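Local structure of 1-pyrroline-5-carboxylate dehydrogenase (Thermus thermophilus, 1UZB) at residues G216-F220 / V232-L236; E288-A294 / Y443-G448; V248-R252 / R274-T280. The protein probably oxidises 1-pyrroline-5-carboxylate, through its open semialdehyde form, to glutamate, as a dehydrogenase of the aldehyde dehydrogenase family. One frame throughout, in Å; residues are numbered along the deposited sequence. Where two conformers were deposited one is given.

In the fold
Interactions 1 and 2 are buried, and interaction 3 lies at the surface, its centre about 27 Å from that of the chain. Interactions 1 and 2 sit on opposite sides of the chain centre, their own centres about 29 Å apart. Interaction 1 is apolar: helix 213-226 packs on strand 233-235 through two phenylalanines. Interaction 2 is largely polar. It leads into strands 293-297 and 446-450, with direct bonds, bridging waters and one tyrosine ring. Interaction 3 joins two loops by proline-alanine packing, a salt bridge and two bridging waters. Its loops lead into strands 255-259 and 284-288. E288, which ends the latter strand, also opens interaction 2. No two of the contacts touch.

Interaction 1 of 3, residues G216-F220 / V232-L236; sequences GAKVF and VVNFL
The F220 and F235 side chains carry this buried, apolar contact. The CB of F235 stands almost over the centre of the F220 ring, a CH-pi contact 3.5 Å from the centroid and 5° off the ring normal. The two rings meet obliquely, with centroids 5.1 Å apart and planes at 33°. F235 has CG opposite its backbone N (chi1 180°). Its ring therefore reaches past F220 to the helix backbone, where F235 CZ comes 3.4 Å from A217 N. The helix and strand are successive elements of a beta-alpha-beta unit: strand 203-207, helix 213-226 and strand 233-235. Its strands lie in the sheet of the presumed Rossmann-type, NAD-binding domain of this family. Other apolar contacts complete the interface. A217 CB touches F235 CE1 at 3.7 Å. On the strand, V233 CB lies 3.7 Å from F220 CE2. A side chain at G216 would be tight against F235 CE2. The backbone also meets the F220 ring: N234 O is 3.4 Å from F220 CZ. The CB of N234 points away from the helix, and ND2 bonds to G231 O and V204 O. F220 also packs edge-to-face with F223 and touches F190 of helix 188-199.

Interaction 2 of 3, residues E288-A294 / Y443-G448; sequences ETGGKNA and YGLTGG
The backbones of E288-A294 and Y443-G448 run close at two points, with CA atoms 5.1 Å apart at G291-Y443 and at A294-G447. G448 N donates to A294 O at 2.9 Å. Upstream, the Y443 ring lies against the glycine pair, with G291 CA over one face, offset toward the rim and 3.7 Å from the centroid. Y443 OH reaches T289 O through a water. N293 points its CB toward Y443-G448. Its OD1 takes T446 N at 3.1 Å, the donor standing 61° out of the carbonyl plane. A second water donates to OD1 and accepts from K292 N and L445 N. ND2 bonds to C322 O and A324 O, so both ends of the amide are held. Replacing N293 by an alanine removes OD1, which is likely to leave T446 N without its acceptor and the second water without one of its anchors. L445 CB lies 3.6 Å from N293 OD1. A third water joins A294 N to T446 O. Strand 293-297 runs parallel between strands 325-331 and 446-450 in a seven-stranded sheet, the one expected for the catalytic domain of this family. Helix 262-272 is beside T289 and Y443, whose side chains touch L262.

Interaction 3 of 3, residues V248-R252 / R274-T280; sequences VEHPR and RLAPGQT
P251 packs against A276 and Q279 where two surface loops meet, and A276-Q279 forms a type II beta turn. The loops follow helices 242-248 and 262-272 and lead into parallel strands 255-259 and 284-288. P251 CB is 3.8 Å from A276 CB and 3.4 Å from P277 O. A276 CB also comes 3.3 Å from E249 O. Q279 has CG opposite its backbone N (chi1 -169°) and an extended chain, which lays CG 3.5 Å from P251 O. Its OE1 turns back to accept A276 N at 3.0 Å, from 66° above the carbonyl plane, and its NE2 bonds to W281 O. Both ends of this amide are thus fixed. E249 and R274 run side by side, and OE2 of E249 meets NH1 of R274 at the edge of its guanidinium in a salt bridge of 3.3 Å. The carboxylate and guanidinium planes are nearly perpendicular (88°). R274 also packs on E270 of the second subunit. R252 curls at chi2 and chi3, and it forms a cation-pi pair with W84. One water links P251 O to T280 N, and another accepts from R252 NH1 and donates to G278 O at 2.7 Å.

Interaction 1 of 3, residues G216-F220 / V232-L236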
ATOM      1  N   GLY A 216      14.357 -40.030   7.244  1.00  7.26           N
ATOM      2  CA  GLY A 216      14.285 -39.413   5.933  1.00  6.70           C
ATOM      3  C   GLY A 216      13.283 -40.173   5.077  1.00  5.45           C
ATOM      4  O   GLY A 216      12.527 -39.584   4.299  1.00  6.39           O
ATOM      5  N   ALA A 217      13.276 -41.493   5.223  1.00  6.27           N
ATOM      6  CA  ALA A 217      12.342 -42.323   4.476  1.00  6.27           C
ATOM      7  C   ALA A 217      10.911 -41.999   4.901  1.00  6.42           C
ATOM      8  O   ALA A 217      10.012 -41.936   4.066  1.00  5.78           O
ATOM      9  CB  ALA A 217      12.640 -43.798   4.713  1.00  7.36           C
ATOM     10  N   LYS A 218      10.700 -41.784   6.198  1.00  6.14           N
ATOM     11  CA  LYS A 218       9.366 -41.461   6.689  1.00  7.15           C
ATOM     12  C   LYS A 218       8.897 -40.115   6.149  1.00  6.90           C
ATOM     13  O   LYS A 218       7.705 -39.922   5.907  1.00  8.37           O
ATOM     14  CB  LYS A 218       9.330 -41.478   8.221  1.00  7.42           C
ATOM     15  CG  LYS A 218       9.509 -42.871   8.801  1.00  8.32           C
ATOM     16  CD  LYS A 218       9.251 -42.897  10.299  1.00  9.69           C
ATOM     17  CE  LYS A 218       9.346 -44.313  10.844  1.00 11.73           C
ATOM     18  NZ  LYS A 218       8.904 -44.383  12.260  1.00 15.72           N
ATOM     19  N   VAL A 219       9.824 -39.181   5.957  1.00  6.54           N
ATOM     20  CA  VAL A 219       9.447 -37.893   5.393  1.00  7.11           C
ATOM     21  C   VAL A 219       9.004 -38.141   3.947  1.00  6.78           C
ATOM     22  O   VAL A 219       8.041 -37.538   3.476  1.00  6.64           O
ATOM     23  CB  VAL A 219      10.625 -36.887   5.442  1.00  6.89           C
ATOM     24  CG1 VAL A 219      10.299 -35.650   4.611  1.00  7.88           C
ATOM     25  CG2 VAL A 219      10.895 -36.488   6.893  1.00  7.68           C
ATOM     26  N   PHE A 220       9.686 -39.044   3.243  1.00  6.39           N
ATOM     27  CA  PHE A 220       9.287 -39.333   1.872  1.00  5.94           C
ATOM     28  C   PHE A 220       7.947 -40.048   1.787  1.00  6.64           C
ATOM     29  O   PHE A 220       7.240 -39.923   0.786  1.00  7.03           O
ATOM     30  CB  PHE A 220      10.374 -40.100   1.115  1.00  7.17           C
ATOM     31  CG  PHE A 220      11.257 -39.201   0.306  1.00  5.20           C
ATOM     32  CD1 PHE A 220      12.236 -38.430   0.924  1.00  6.77           C
ATOM     33  CD2 PHE A 220      11.036 -39.033  -1.058  1.00  6.74           C
ATOM     34  CE1 PHE A 220      12.975 -37.500   0.202  1.00  6.36           C
ATOM     35  CE2 PHE A 220      11.770 -38.105  -1.793  1.00  6.24           C
ATOM     36  CZ  PHE A 220      12.742 -37.335  -1.161  1.00  6.37           C
ATOM     37  N   VAL A 232       9.545 -35.483  -9.000  1.00  6.57           N
ATOM     38  CA  VAL A 232       9.730 -34.172  -8.383  1.00  5.30           C
ATOM     39  C   VAL A 232      10.654 -34.243  -7.164  1.00  6.72           C
ATOM     40  O   VAL A 232      11.506 -33.374  -6.982  1.00  6.26           O
ATOM     41  CB  VAL A 232       8.364 -33.544  -8.030  1.00  3.93           C
ATOM     42  CG1 VAL A 232       8.556 -32.235  -7.283  1.00  4.78           C
ATOM     43  CG2 VAL A 232       7.584 -33.287  -9.314  1.00  7.05           C
ATOM     44  N   VAL A 233      10.487 -35.273  -6.338  1.00  5.51           N
ATOM     45  CA  VAL A 233      11.357 -35.490  -5.181  1.00  5.74           C
ATOM     46  C   VAL A 233      11.802 -36.951  -5.196  1.00  5.48           C
ATOM     47  O   VAL A 233      10.987 -37.862  -5.414  1.00  6.57           O
ATOM     48  CB  VAL A 233      10.669 -35.169  -3.825  1.00  6.30           C
ATOM     49  CG1 VAL A 233      10.467 -33.658  -3.689  1.00  6.96           C
ATOM     50  CG2 VAL A 233       9.352 -35.915  -3.702  1.00  7.19           C
ATOM     51  N   ASN A 234      13.094 -37.165  -4.967  1.00  5.98           N
ATOM     52  CA  ASN A 234      13.675 -38.502  -4.988  1.00  5.96           C
ATOM     53  C   ASN A 234      14.559 -38.699  -3.760  1.00  6.63           C
ATOM     54  O   ASN A 234      15.274 -37.787  -3.336  1.00  7.24           O
ATOM     55  CB  ASN A 234      14.464 -38.677  -6.288  1.00  7.67           C
ATOM     56  CG  ASN A 234      13.619 -38.363  -7.518  1.00  6.27           C
ATOM     57  OD1 ASN A 234      12.880 -39.212  -8.023  1.00  6.84           O
ATOM     58  ND2 ASN A 234      13.705 -37.123  -7.986  1.00  6.59           N
ATOM     59  N   PHE A 235      14.495 -39.905  -3.204  1.00  7.40           N
ATOM     60  CA  PHE A 235      15.200 -40.291  -1.983  1.00  6.88           C
ATOM     61  C   PHE A 235      16.317 -41.294  -2.268  1.00  7.27           C
ATOM     62  O   PHE A 235      16.044 -42.429  -2.667  1.00  7.11           O
ATOM     63  CB  PHE A 235      14.157 -40.892  -1.034  1.00  8.20           C
ATOM     64  CG  PHE A 235      14.698 -41.359   0.285  1.00  7.04           C
ATOM     65  CD1 PHE A 235      14.549 -42.690   0.666  1.00  7.33           C
ATOM     66  CD2 PHE A 235      15.288 -40.471   1.177  1.00  7.73           C
ATOM     67  CE1 PHE A 235      14.970 -43.128   1.913  1.00  7.21           C
ATOM     68  CE2 PHE A 235      15.715 -40.902   2.431  1.00  8.54           C
ATOM     69  CZ  PHE A 235      15.553 -42.234   2.798  1.00  6.87           C
ATOM     70  N   LEU A 236      17.563 -40.877  -2.046  1.00  6.67           N
ATOM     71  CA  LEU A 236      18.720 -41.726  -2.310  1.00  7.71           C
ATOM     72  C   LEU A 236      19.703 -41.942  -1.165  1.00  9.01           C
ATOM     73  O   LEU A 236      20.809 -41.391  -1.168  1.00  9.21           O
ATOM     74  CB  LEU A 236      19.503 -41.197  -3.517  1.00  9.24           C
ATOM     75  CG  LEU A 236      18.834 -41.194  -4.894  1.00 10.20           C
ATOM     76  CD1 LEU A 236      19.857 -40.793  -5.950  1.00 12.46           C
ATOM     77  CD2 LEU A 236      18.278 -42.575  -5.207  1.00 11.88           C
TER

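Interaction 2 of 3, residues E288-A294 / Y443-G448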
ATOM      1  N   GLU A 288      25.869 -24.511   4.033  1.00  9.48           N
ATOM      2  CA  GLU A 288      25.790 -24.058   5.423  1.00  9.97           C
ATOM      3  C   GLU A 288      26.792 -25.003   6.067  1.00  8.18           C
ATOM      4  O   GLU A 288      26.563 -26.213   6.121  1.00  9.11           O
ATOM      5  CB  GLU A 288      24.382 -24.267   5.992  1.00 12.09           C
ATOM      6  CG  GLU A 288      24.110 -23.550   7.315  0.50 11.46           C
ATOM      7  CD  GLU A 288      24.299 -24.438   8.536  0.50 10.97           C
ATOM      8  OE1 GLU A 288      25.457 -24.753   8.888  0.50 10.68           O
ATOM      9  OE2 GLU A 288      23.278 -24.825   9.140  0.50  9.66           O
ATOM     10  N   THR A 289      27.895 -24.444   6.557  1.00  7.38           N
ATOM     11  CA  THR A 289      28.994 -25.240   7.086  1.00  9.13           C
ATOM     12  C   THR A 289      29.391 -25.181   8.558  1.00 10.06           C
ATOM     13  O   THR A 289      30.567 -25.365   8.885  1.00 11.25           O
ATOM     14  CB  THR A 289      30.240 -24.958   6.241  1.00  9.24           C
ATOM     15  OG1 THR A 289      30.359 -23.541   6.044  1.00  8.18           O
ATOM     16  CG2 THR A 289      30.121 -25.631   4.881  1.00  9.87           C
ATOM     17  N   GLY A 290      28.432 -24.929   9.438  1.00  9.87           N
ATOM     18  CA  GLY A 290      28.731 -24.905  10.860  1.00  8.65           C
ATOM     19  C   GLY A 290      29.344 -23.638  11.413  1.00  7.37           C
ATOM     20  O   GLY A 290      29.394 -22.611  10.741  1.00  7.36           O
ATOM     21  N   GLY A 291      29.804 -23.709  12.660  1.00  7.00           N
ATOM     22  CA  GLY A 291      30.411 -22.551  13.288  1.00  7.95           C
ATOM     23  C   GLY A 291      31.119 -22.858  14.596  1.00  5.80           C
ATOM     24  O   GLY A 291      31.197 -24.010  15.021  1.00  7.04           O
ATOM     25  N   LYS A 292      31.675 -21.816  15.206  1.00  5.70           N
ATOM     26  CA  LYS A 292      32.346 -21.920  16.504  1.00  4.89           C
ATOM     27  C   LYS A 292      31.717 -20.749  17.241  1.00  4.35           C
ATOM     28  O   LYS A 292      32.316 -19.684  17.413  1.00  5.19           O
ATOM     29  CB  LYS A 292      33.863 -21.739  16.372  1.00  5.31           C
ATOM     30  CG  LYS A 292      34.616 -22.071  17.660  1.00  6.27           C
ATOM     31  CD  LYS A 292      34.528 -23.559  18.002  1.00  6.04           C
ATOM     32  CE  LYS A 292      35.113 -23.838  19.380  1.00  6.50           C
ATOM     33  NZ  LYS A 292      35.138 -25.297  19.698  1.00  6.73           N
ATOM     34  N   ASN A 293      30.486 -20.978  17.676  1.00  5.13           N
ATOM     35  CA  ASN A 293      29.677 -19.943  18.295  1.00  3.94           C
ATOM     36  C   ASN A 293      29.950 -19.609  19.742  1.00  4.25           C
ATOM     37  O   ASN A 293      30.077 -20.489  20.598  1.00  4.52           O
ATOM     38  CB  ASN A 293      28.208 -20.301  18.115  1.00  4.20           C
ATOM     39  CG  ASN A 293      27.935 -20.938  16.772  1.00  3.88           C
ATOM     40  OD1 ASN A 293      28.234 -20.370  15.719  1.00  4.05           O
ATOM     41  ND2 ASN A 293      27.368 -22.131  16.802  1.00  3.52           N
ATOM     42  N   ALA A 294      29.993 -18.308  20.009  1.00  3.72           N
ATOM     43  CA  ALA A 294      30.257 -17.822  21.346  1.00  4.27           C
ATOM     44  C   ALA A 294      29.133 -17.004  21.953  1.00  4.24           C
ATOM     45  O   ALA A 294      28.342 -16.365  21.251  1.00  4.69           O
ATOM     46  CB  ALA A 294      31.527 -16.981  21.346  1.00  7.84           C
ATOM     47  N   TYR A 443      34.751 -18.758  11.438  1.00  6.21           N
ATOM     48  CA  TYR A 443      33.300 -18.861  11.302  1.00  5.77           C
ATOM     49  C   TYR A 443      32.515 -17.592  11.616  1.00  4.67           C
ATOM     50  O   TYR A 443      33.081 -16.571  11.987  1.00  6.90           O
ATOM     51  CB  TYR A 443      32.788 -19.981  12.204  1.00  6.83           C
ATOM     52  CG  TYR A 443      33.290 -21.361  11.842  1.00  5.67           C
ATOM     53  CD1 TYR A 443      34.311 -21.977  12.574  1.00  6.08           C
ATOM     54  CD2 TYR A 443      32.701 -22.079  10.802  1.00  6.99           C
ATOM     55  CE1 TYR A 443      34.723 -23.280  12.278  1.00  8.50           C
ATOM     56  CE2 TYR A 443      33.103 -23.375  10.501  1.00  8.19           C
ATOM     57  CZ  TYR A 443      34.110 -23.970  11.242  1.00  7.38           C
ATOM     58  OH  TYR A 443      34.472 -25.267  10.951  1.00  9.04           O
ATOM     59  N   GLY A 444      31.195 -17.678  11.475  1.00  5.31           N
ATOM     60  CA  GLY A 444      30.340 -16.537  11.756  1.00  4.79           C
ATOM     61  C   GLY A 444      28.867 -16.898  11.655  1.00  3.78           C
ATOM     62  O   GLY A 444      28.101 -16.234  10.951  1.00  4.18           O
ATOM     63  N   LEU A 445      28.453 -17.943  12.366  1.00  4.31           N
ATOM     64  CA  LEU A 445      27.063 -18.380  12.299  1.00  4.49           C
ATOM     65  C   LEU A 445      26.180 -17.782  13.394  1.00  5.11           C
ATOM     66  O   LEU A 445      25.354 -16.916  13.107  1.00  5.69           O
ATOM     67  CB  LEU A 445      26.995 -19.911  12.320  1.00  6.72           C
ATOM     68  CG  LEU A 445      25.620 -20.532  12.047  1.00  6.10           C
ATOM     69  CD1 LEU A 445      24.996 -19.919  10.798  1.00  7.88           C
ATOM     70  CD2 LEU A 445      25.768 -22.037  11.883  1.00  6.73           C
ATOM     71  N   THR A 446      26.325 -18.242  14.633  1.00  3.82           N
ATOM     72  CA  THR A 446      25.521 -17.677  15.713  1.00  3.83           C
ATOM     73  C   THR A 446      26.400 -17.100  16.802  1.00  3.51           C
ATOM     74  O   THR A 446      27.591 -17.401  16.896  1.00  4.31           O
ATOM     75  CB  THR A 446      24.591 -18.714  16.383  1.00  5.03           C
ATOM     76  OG1 THR A 446      25.383 -19.719  17.025  1.00  5.33           O
ATOM     77  CG2 THR A 446      23.673 -19.359  15.362  1.00  4.47           C
ATOM     78  N   GLY A 447      25.788 -16.264  17.627  1.00  4.04           N
ATOM     79  CA  GLY A 447      26.488 -15.645  18.731  1.00  4.07           C
ATOM     80  C   GLY A 447      25.469 -15.032  19.663  1.00  4.28           C
ATOM     81  O   GLY A 447      24.323 -14.782  19.273  1.00  4.95           O
ATOM     82  N   GLY A 448      25.875 -14.801  20.903  1.00  3.86           N
ATOM     83  CA  GLY A 448      24.971 -14.199  21.856  1.00  4.59           C
ATOM     84  C   GLY A 448      25.682 -13.279  22.821  1.00  3.65           C
ATOM     85  O   GLY A 448      26.904 -13.352  22.995  1.00  4.02           O
TER
HETATM   86  O   HOH W   1      32.309 -26.910  10.273  1.00 12.54           O
HETATM   87  O   HOH W   2      30.265 -19.172  14.340  1.00  4.68           O
HETATM   88  O   HOH W   3      30.078 -16.557  17.737  1.00  5.65           O

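Interaction 3 of 3, residues V248-R252 / R274-T280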
ATOM      1  N   VAL A 248      27.236 -34.163  -7.373  1.00  7.36           N
ATOM      2  CA  VAL A 248      27.846 -32.845  -7.271  1.00  7.07           C
ATOM      3  C   VAL A 248      28.687 -32.505  -8.503  1.00  8.22           C
ATOM      4  O   VAL A 248      28.674 -31.368  -8.974  1.00  9.14           O
ATOM      5  CB  VAL A 248      28.727 -32.743  -6.002  1.00  8.62           C
ATOM      6  CG1 VAL A 248      29.609 -31.506  -6.068  1.00  9.48           C
ATOM      7  CG2 VAL A 248      27.837 -32.693  -4.761  1.00  9.72           C
ATOM      8  N   GLU A 249      29.404 -33.495  -9.028  1.00  9.46           N
ATOM      9  CA  GLU A 249      30.271 -33.294 -10.190  1.00 10.52           C
ATOM     10  C   GLU A 249      29.599 -33.567 -11.538  1.00  9.44           C
ATOM     11  O   GLU A 249      30.204 -33.367 -12.592  1.00 10.77           O
ATOM     12  CB  GLU A 249      31.512 -34.185 -10.066  1.00 13.59           C
ATOM     13  CG  GLU A 249      32.307 -33.976  -8.785  1.00 17.59           C
ATOM     14  CD  GLU A 249      33.480 -34.932  -8.660  1.00 20.84           C
ATOM     15  OE1 GLU A 249      33.259 -36.161  -8.727  1.00 23.96           O
ATOM     16  OE2 GLU A 249      34.622 -34.457  -8.485  1.00 24.28           O
ATOM     17  N   HIS A 250      28.348 -34.006 -11.501  1.00  8.26           N
ATOM     18  CA  HIS A 250      27.606 -34.338 -12.712  1.00  8.25           C
ATOM     19  C   HIS A 250      27.344 -33.123 -13.602  1.00  8.87           C
ATOM     20  O   HIS A 250      26.967 -32.054 -13.120  1.00  8.19           O
ATOM     21  CB  HIS A 250      26.281 -34.995 -12.322  1.00  8.57           C
ATOM     22  CG  HIS A 250      25.688 -35.860 -13.390  1.00  7.94           C
ATOM     23  ND1 HIS A 250      25.231 -35.359 -14.591  1.00  7.42           N
ATOM     24  CD2 HIS A 250      25.460 -37.194 -13.427  1.00  9.70           C
ATOM     25  CE1 HIS A 250      24.747 -36.348 -15.320  1.00  9.24           C
ATOM     26  NE2 HIS A 250      24.874 -37.472 -14.637  1.00 10.10           N
ATOM     27  N   PRO A 251      27.545 -33.269 -14.920  1.00  8.04           N
ATOM     28  CA  PRO A 251      27.302 -32.129 -15.808  1.00  8.17           C
ATOM     29  C   PRO A 251      25.828 -31.738 -15.887  1.00  7.80           C
ATOM     30  O   PRO A 251      25.503 -30.612 -16.263  1.00  9.59           O
ATOM     31  CB  PRO A 251      27.844 -32.615 -17.153  1.00  8.25           C
ATOM     32  CG  PRO A 251      27.628 -34.100 -17.087  1.00  8.05           C
ATOM     33  CD  PRO A 251      28.055 -34.428 -15.677  1.00  8.52           C
ATOM     34  N   ARG A 252      24.941 -32.658 -15.515  1.00  7.82           N
ATOM     35  CA  ARG A 252      23.507 -32.392 -15.578  1.00  8.39           C
ATOM     36  C   ARG A 252      22.832 -32.023 -14.255  1.00  7.15           C
ATOM     37  O   ARG A 252      21.603 -32.005 -14.164  1.00  8.66           O
ATOM     38  CB  ARG A 252      22.783 -33.579 -16.218  1.00 10.47           C
ATOM     39  CG  ARG A 252      23.202 -33.848 -17.656  1.00 15.53           C
ATOM     40  CD  ARG A 252      22.905 -32.655 -18.554  1.00 20.42           C
ATOM     41  NE  ARG A 252      21.480 -32.345 -18.598  1.00 25.94           N
ATOM     42  CZ  ARG A 252      20.949 -31.362 -19.319  1.00 27.27           C
ATOM     43  NH1 ARG A 252      21.726 -30.588 -20.063  1.00 28.98           N
ATOM     44  NH2 ARG A 252      19.639 -31.152 -19.294  1.00 28.54           N
ATOM     45  N   ARG A 274      33.604 -25.851 -11.141  1.00  9.21           N
ATOM     46  CA  ARG A 274      34.180 -26.437 -12.346  1.00  9.25           C
ATOM     47  C   ARG A 274      33.122 -26.791 -13.383  1.00 10.04           C
ATOM     48  O   ARG A 274      31.979 -27.108 -13.045  1.00  9.18           O
ATOM     49  CB  ARG A 274      34.972 -27.702 -11.999  1.00 11.11           C
ATOM     50  CG  ARG A 274      36.116 -27.480 -11.021  1.00 13.98           C
ATOM     51  CD  ARG A 274      37.090 -28.649 -11.035  1.00 20.69           C
ATOM     52  NE  ARG A 274      36.485 -29.897 -10.577  1.00 23.63           N
ATOM     53  CZ  ARG A 274      36.158 -30.154  -9.314  1.00 26.00           C
ATOM     54  NH1 ARG A 274      35.607 -31.316  -8.992  1.00 26.15           N
ATOM     55  NH2 ARG A 274      36.387 -29.251  -8.368  1.00 26.95           N
ATOM     56  N   LEU A 275      33.511 -26.734 -14.651  1.00  9.23           N
ATOM     57  CA  LEU A 275      32.611 -27.083 -15.740  1.00  9.75           C
ATOM     58  C   LEU A 275      32.871 -28.543 -16.102  1.00 10.57           C
ATOM     59  O   LEU A 275      33.886 -28.862 -16.727  1.00 10.52           O
ATOM     60  CB  LEU A 275      32.873 -26.201 -16.967  1.00  9.71           C
ATOM     61  CG  LEU A 275      31.888 -26.364 -18.129  1.00  8.84           C
ATOM     62  CD1 LEU A 275      30.581 -25.646 -17.799  1.00  9.44           C
ATOM     63  CD2 LEU A 275      32.494 -25.794 -19.403  1.00 10.63           C
ATOM     64  N   ALA A 276      31.972 -29.430 -15.688  1.00 10.76           N
ATOM     65  CA  ALA A 276      32.119 -30.845 -16.001  1.00 11.41           C
ATOM     66  C   ALA A 276      31.990 -30.993 -17.512  1.00 11.87           C
ATOM     67  O   ALA A 276      31.367 -30.165 -18.170  1.00  9.94           O
ATOM     68  CB  ALA A 276      31.039 -31.657 -15.299  1.00 10.84           C
ATOM     69  N   PRO A 277      32.589 -32.045 -18.087  1.00 12.32           N
ATOM     70  CA  PRO A 277      32.495 -32.232 -19.537  1.00 12.78           C
ATOM     71  C   PRO A 277      31.048 -32.263 -20.031  1.00 10.96           C
ATOM     72  O   PRO A 277      30.244 -33.069 -19.562  1.00 11.39           O
ATOM     73  CB  PRO A 277      33.214 -33.561 -19.756  1.00 13.06           C
ATOM     74  CG  PRO A 277      34.263 -33.541 -18.683  1.00 15.34           C
ATOM     75  CD  PRO A 277      33.488 -33.044 -17.483  1.00 13.87           C
ATOM     76  N   GLY A 278      30.725 -31.379 -20.971  1.00 10.32           N
ATOM     77  CA  GLY A 278      29.380 -31.325 -21.519  1.00  9.96           C
ATOM     78  C   GLY A 278      28.412 -30.424 -20.768  1.00  9.06           C
ATOM     79  O   GLY A 278      27.291 -30.208 -21.217  1.00  9.71           O
ATOM     80  N   GLN A 279      28.846 -29.895 -19.627  1.00  8.88           N
ATOM     81  CA  GLN A 279      28.007 -29.026 -18.807  1.00  8.78           C
ATOM     82  C   GLN A 279      27.673 -27.733 -19.553  1.00  7.89           C
ATOM     83  O   GLN A 279      28.544 -27.126 -20.177  1.00  8.35           O
ATOM     84  CB  GLN A 279      28.741 -28.722 -17.504  1.00  7.31           C
ATOM     85  CG  GLN A 279      27.912 -28.058 -16.425  1.00  6.74           C
ATOM     86  CD  GLN A 279      28.701 -27.932 -15.142  1.00  8.08           C
ATOM     87  OE1 GLN A 279      29.251 -28.919 -14.644  1.00  7.42           O
ATOM     88  NE2 GLN A 279      28.774 -26.721 -14.600  1.00  7.74           N
ATOM     89  N   THR A 280      26.415 -27.304 -19.468  1.00  7.93           N
ATOM     90  CA  THR A 280      25.973 -26.102 -20.172  1.00  8.58           C
ATOM     91  C   THR A 280      25.466 -24.965 -19.288  1.00  7.54           C
ATOM     92  O   THR A 280      24.613 -24.176 -19.703  1.00  8.76           O
ATOM     93  CB  THR A 280      24.876 -26.447 -21.194  1.00 10.44           C
ATOM     94  OG1 THR A 280      23.794 -27.105 -20.527  1.00 12.99           O
ATOM     95  CG2 THR A 280      25.431 -27.361 -22.280  1.00 12.53           C
TER
HETATM   96  O   HOH W   4      24.492 -29.111 -18.297  1.00  8.91           O
HETATM   97  O   HOH W   5      24.841 -31.163 -20.430  1.00 19.77           O